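PDB 4DAM: single-stranded DNA-binding protein 1 from Streptomyces coelicolor, which binds single-stranded DNA through its N-terminal OB-fold domain, the part of the longer chain present here, and assembles as a homotetramer. Local coordinates for the interface of chains A and B. Coordinates in Å, arbitrary orientation; residue numbers count along the deposited sequence, not the author numbering. Chains: chain A/B, Single-stranded DNA-binding protein 1.

Contact 1: the interface of chains A and B. Residues chain A 13-14, 16; chain B 21, 45-47, 65.
The ring of B:Phe65 meets chain A at its edge, not over a face: the terminal methyl CD1 of A:Ile16 lies in the ring plane, 3.7 Å from CE1. The other flat group, the amide of A:Asn14, is flanked by backbone carbonyls of two strands, where the N-terminal segment lies on the partner's OB-fold in the two-fold subunit interface of the tetramer. A:Asn14 OD1 lies 2.9 Å from B:Val21 O and 3.2 Å from B:Thr46 O. As modelled, both pairs set acceptor against acceptor, the B:Val21 pair being the shorter, so the assignment of the amide's N and O is doubtful; exchanging them would probably turn the nitrogen toward both carbonyls, but leave the oxygen near B:Val21 O. The ND2 bond to B:Val21 O in the present model is weak, at 3.2 Å. CG anti to the backbone N (chi1 -155°) carries the amide in among these carbonyls. The backbone of A:Asn14 is left-handed, which asparagine tolerates better than most residues, in the loop just ahead of strand 17-24.

A:Ile16, engineered in place of threonine, reaches toward B:Val45 tip to tip, its CD1 3.3 Å from CG1, tighter than usual carbon contact. B:Val45 points that methyl at chain A because CG1 lies anti to its own N (chi1 -178°), and the branched chain offers a compact apolar surface on strand 36-50. The same CG1 borders the amide, 3.4 Å from A:Asn14 OD1. Small B:Ala47 lets the A:Met13 carbonyl come near its backbone. A water links the subunits, 2.8 Å from B:Thr46 N in a nearly straight approach (177° at H) and close to A:Asn14 OD1.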
loop_
_atom_site.group_PDB
_atom_site.type_symbol
_atom_site.label_atom_id
_atom_site.label_comp_id
_atom_site.label_asym_id
_atom_site.label_seq_id
_atom_site.Cartn_x
_atom_site.Cartn_y
_atom_site.Cartn_z
ATOM N N MET A 13 0.329 -5.160 15.146
ATOM C CA MET A 13 0.264 -5.931 13.947
ATOM C C MET A 13 -1.104 -5.805 13.228
ATOM O O MET A 13 -2.183 -5.476 13.769
ATOM C CB MET A 13 0.717 -7.421 14.173
ATOM C CG MET A 13 -0.268 -8.396 14.788
ATOM S SD MET A 13 0.492 -9.993 15.191
ATOM C CE MET A 13 -0.939 -11.018 15.488
ATOM N N ASN A 14 -0.979 -6.029 11.948
ATOM C CA ASN A 14 -2.099 -6.107 11.045
ATOM C C ASN A 14 -2.952 -4.841 10.942
ATOM O O ASN A 14 -4.172 -4.897 10.818
ATOM C CB ASN A 14 -2.971 -7.291 11.393
ATOM C CG ASN A 14 -3.745 -7.774 10.220
ATOM O OD1 ASN A 14 -4.879 -8.204 10.370
ATOM N ND2 ASN A 14 -3.150 -7.677 9.027
ATOM N N ILE A 16 -3.888 -1.721 8.590
ATOM C CA ILE A 16 -3.968 -1.561 7.160
ATOM C C ILE A 16 -3.508 -0.141 6.833
ATOM O O ILE A 16 -4.180 0.807 7.186
ATOM C CB ILE A 16 -5.416 -1.797 6.689
ATOM C CG1 ILE A 16 -5.913 -3.142 7.252
ATOM C CG2 ILE A 16 -5.471 -1.784 5.164
ATOM C CD1 ILE A 16 -7.412 -3.293 7.498
ATOM N N VAL B 21 -4.694 -8.551 5.219
ATOM C CA VAL B 21 -4.486 -9.905 5.703
ATOM C C VAL B 21 -5.523 -10.116 6.797
ATOM O O VAL B 21 -5.528 -9.447 7.825
ATOM C CB VAL B 21 -3.060 -10.061 6.240
ATOM C CG1 VAL B 21 -2.830 -11.451 6.785
ATOM C CG2 VAL B 21 -2.013 -9.715 5.155
ATOM N N VAL B 45 -10.425 -7.997 9.191
ATOM C CA VAL B 45 -9.013 -7.686 9.376
ATOM C C VAL B 45 -8.882 -7.033 10.750
ATOM O O VAL B 45 -9.315 -5.887 10.965
ATOM C CB VAL B 45 -8.502 -6.733 8.258
ATOM C CG1 VAL B 45 -7.015 -6.428 8.412
ATOM C CG2 VAL B 45 -8.803 -7.319 6.893
ATOM N N THR B 46 -8.313 -7.768 11.693
ATOM C CA THR B 46 -8.260 -7.331 13.081
ATOM C C THR B 46 -6.853 -6.890 13.462
ATOM O O THR B 46 -5.906 -7.672 13.374
ATOM C CB THR B 46 -8.746 -8.446 14.024
ATOM O OG1 THR B 46 -10.082 -8.808 13.664
ATOM C CG2 THR B 46 -8.735 -7.968 15.493
ATOM N N ALA B 47 -6.712 -5.613 13.823
ATOM C CA ALA B 47 -5.440 -5.098 14.306
ATOM C C ALA B 47 -5.196 -5.670 15.683
ATOM O O ALA B 47 -6.136 -5.909 16.421
ATOM C CB ALA B 47 -5.449 -3.579 14.386
ATOM N N PHE B 65 -14.486 -5.666 5.320
ATOM C CA PHE B 65 -14.557 -5.343 3.912
ATOM C C PHE B 65 -15.429 -6.361 3.202
ATOM O O PHE B 65 -15.450 -7.534 3.583
ATOM C CB PHE B 65 -13.176 -5.413 3.260
ATOM C CG PHE B 65 -12.163 -4.509 3.853
ATOM C CD1 PHE B 65 -11.312 -4.934 4.859
ATOM C CD2 PHE B 65 -12.031 -3.209 3.386
ATOM C CE1 PHE B 65 -10.354 -4.103 5.394
ATOM C CE2 PHE B 65 -11.071 -2.383 3.914
ATOM C CZ PHE B 65 -10.253 -2.804 4.937
HETATM O O HOH W 1 -7.257 -10.259 11.040
#

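Contact 2: the interface of chains A and B. Residues chain A 46-48, 61; chain B 13-15, 94.
The methyl of A:Ala47 lies against the carboxylate end of B:Glu15, CB to CD 3.9 Å; so small a side chain leaves room for the partner's N-terminal segment to run close to the strand. Beside them A:His61 and B:Lys94 touch through carbon, the ring atom CD2 resting 3.9 Å from CD of the lysine. Lysine suits this border because its methylenes can pack: the bend at chi2 (-73°) helps to bring CD to the ring, and that at chi4 turns the amine away, NZ being 6.9 Å from A:His61 ND1.

Further out, the segment is held by its backbone, A:Arg48 N donating to B:Met13 O at 2.8 Å (163° at H), although both residues are poorly ordered. The guanidinium of A:Arg48 is therefore placed only approximately, its edge by B:Asn14 with NH1 3.4 Å from CB. At the rim a water lies 2.8 Å from A:Thr46 N and also meets A:Arg48 NH2 and B:Asn14 OD1. That OD1 is 3.1 Å from A:Thr46 O, acceptor against acceptor as modelled; the amide's N/O assignment is doubtful, since an exchange would put a donor there. Replacing B:Asn14 by alanine is likely to leave the water without its partner in chain B and A:Thr46 O without the amide beside it.

In this part of the two-fold tetramer interface, strands 36-51 and 56-70 of chain A's OB-fold are met by chain B's N-terminal segment and its strand 86-96.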
loop_
_atom_site.group_PDB
_atom_site.type_symbol
_atom_site.label_atom_id
_atom_site.label_comp_id
_atom_site.label_asym_id
_atom_site.label_seq_id
_atom_site.Cartn_x
_atom_site.Cartn_y
_atom_site.Cartn_z
ATOM N N THR A 46 -10.353 10.817 -6.252
ATOM C CA THR A 46 -11.078 10.454 -7.471
ATOM C C THR A 46 -10.189 9.645 -8.407
ATOM O O THR A 46 -9.131 10.117 -8.834
ATOM C CB THR A 46 -11.627 11.707 -8.185
ATOM O OG1 THR A 46 -12.491 12.403 -7.293
ATOM C CG2 THR A 46 -12.436 11.319 -9.426
ATOM N N ALA A 47 -10.610 8.416 -8.699
ATOM C CA ALA A 47 -9.938 7.575 -9.688
ATOM C C ALA A 47 -10.261 8.155 -11.061
ATOM O O ALA A 47 -11.317 8.743 -11.253
ATOM C CB ALA A 47 -10.418 6.128 -9.584
ATOM N N ARG A 48 -9.326 8.006 -11.977
ATOM C CA ARG A 48 -9.484 8.510 -13.352
ATOM C C ARG A 48 -9.088 7.431 -14.319
ATOM O O ARG A 48 -8.228 6.601 -14.011
ATOM C CB ARG A 48 -8.605 9.740 -13.566
ATOM C CG ARG A 48 -8.992 10.911 -12.699
ATOM C CD ARG A 48 -8.003 12.047 -12.862
ATOM N NE ARG A 48 -8.109 13.027 -11.719
ATOM C CZ ARG A 48 -7.762 12.754 -10.441
ATOM N NH1 ARG A 48 -7.254 11.569 -10.089
ATOM N NH2 ARG A 48 -7.906 13.685 -9.489
ATOM N N HIS A 61 -14.870 6.600 -9.903
ATOM C CA HIS A 61 -15.410 6.650 -8.555
ATOM C C HIS A 61 -14.605 7.564 -7.653
ATOM O O HIS A 61 -13.375 7.586 -7.713
ATOM C CB HIS A 61 -15.401 5.242 -7.982
ATOM C CG HIS A 61 -15.901 5.159 -6.579
ATOM N ND1 HIS A 61 -17.209 5.295 -6.263
ATOM C CD2 HIS A 61 -15.221 5.000 -5.385
ATOM C CE1 HIS A 61 -17.353 5.206 -4.932
ATOM N NE2 HIS A 61 -16.137 5.010 -4.395
ATOM N N MET B 13 -4.026 7.740 -12.728
ATOM C CA MET B 13 -5.200 6.849 -12.474
ATOM C C MET B 13 -5.772 6.970 -11.034
ATOM O O MET B 13 -6.966 7.020 -10.870
ATOM C CB MET B 13 -4.895 5.399 -12.807
ATOM C CG MET B 13 -5.471 4.878 -14.119
ATOM S SD MET B 13 -6.085 3.166 -14.138
ATOM C CE MET B 13 -5.117 2.406 -12.831
ATOM N N ASN B 14 -4.922 7.055 -10.017
ATOM C CA ASN B 14 -5.348 7.400 -8.658
ATOM C C ASN B 14 -6.339 6.435 -8.005
ATOM O O ASN B 14 -7.262 6.827 -7.299
ATOM C CB ASN B 14 -5.920 8.794 -8.609
ATOM C CG ASN B 14 -5.877 9.367 -7.229
ATOM O OD1 ASN B 14 -6.732 10.162 -6.852
ATOM N ND2 ASN B 14 -4.887 8.941 -6.442
ATOM N N GLU B 15 -6.129 5.166 -8.285
ATOM C CA GLU B 15 -6.796 4.115 -7.563
ATOM C C GLU B 15 -6.084 3.994 -6.217
ATOM O O GLU B 15 -4.896 4.289 -6.094
ATOM C CB GLU B 15 -6.714 2.816 -8.354
ATOM C CG GLU B 15 -7.443 2.870 -9.683
ATOM C CD GLU B 15 -8.901 2.488 -9.572
ATOM O OE1 GLU B 15 -9.457 2.494 -8.445
ATOM O OE2 GLU B 15 -9.485 2.154 -10.622
ATOM N N LYS B 94 -12.732 0.533 -2.636
ATOM C CA LYS B 94 -13.864 1.361 -3.041
ATOM C C LYS B 94 -14.779 1.580 -1.844
ATOM O O LYS B 94 -15.369 0.637 -1.320
ATOM C CB LYS B 94 -14.653 0.710 -4.177
ATOM C CG LYS B 94 -13.831 0.376 -5.379
ATOM C CD LYS B 94 -13.445 1.571 -6.155
ATOM C CE LYS B 94 -12.480 0.979 -7.171
ATOM N NZ LYS B 94 -13.100 0.071 -8.178
HETATM O O HOH W 2 -8.489 12.877 -6.454
#

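The centres of contact 1 and contact 2 lie about 23 Å apart at opposite ends of the A-B interface, and they partly repeat one another with the chains exchanged. Residues 13, 14, 46 and 47 occur in both: each subunit's N-terminal segment lies against the long strand beginning at residue 36 of its partner. From that segment both contacts reach inward, contact 1 to strand 17-24 and B:Phe65, contact 2 to A:His61 and strand 86-96. This reciprocal clasp of the N-terminal segments probably helps to tie two OB-folds into a two-fold symmetric pair, which is part of the homotetramer that the protein forms.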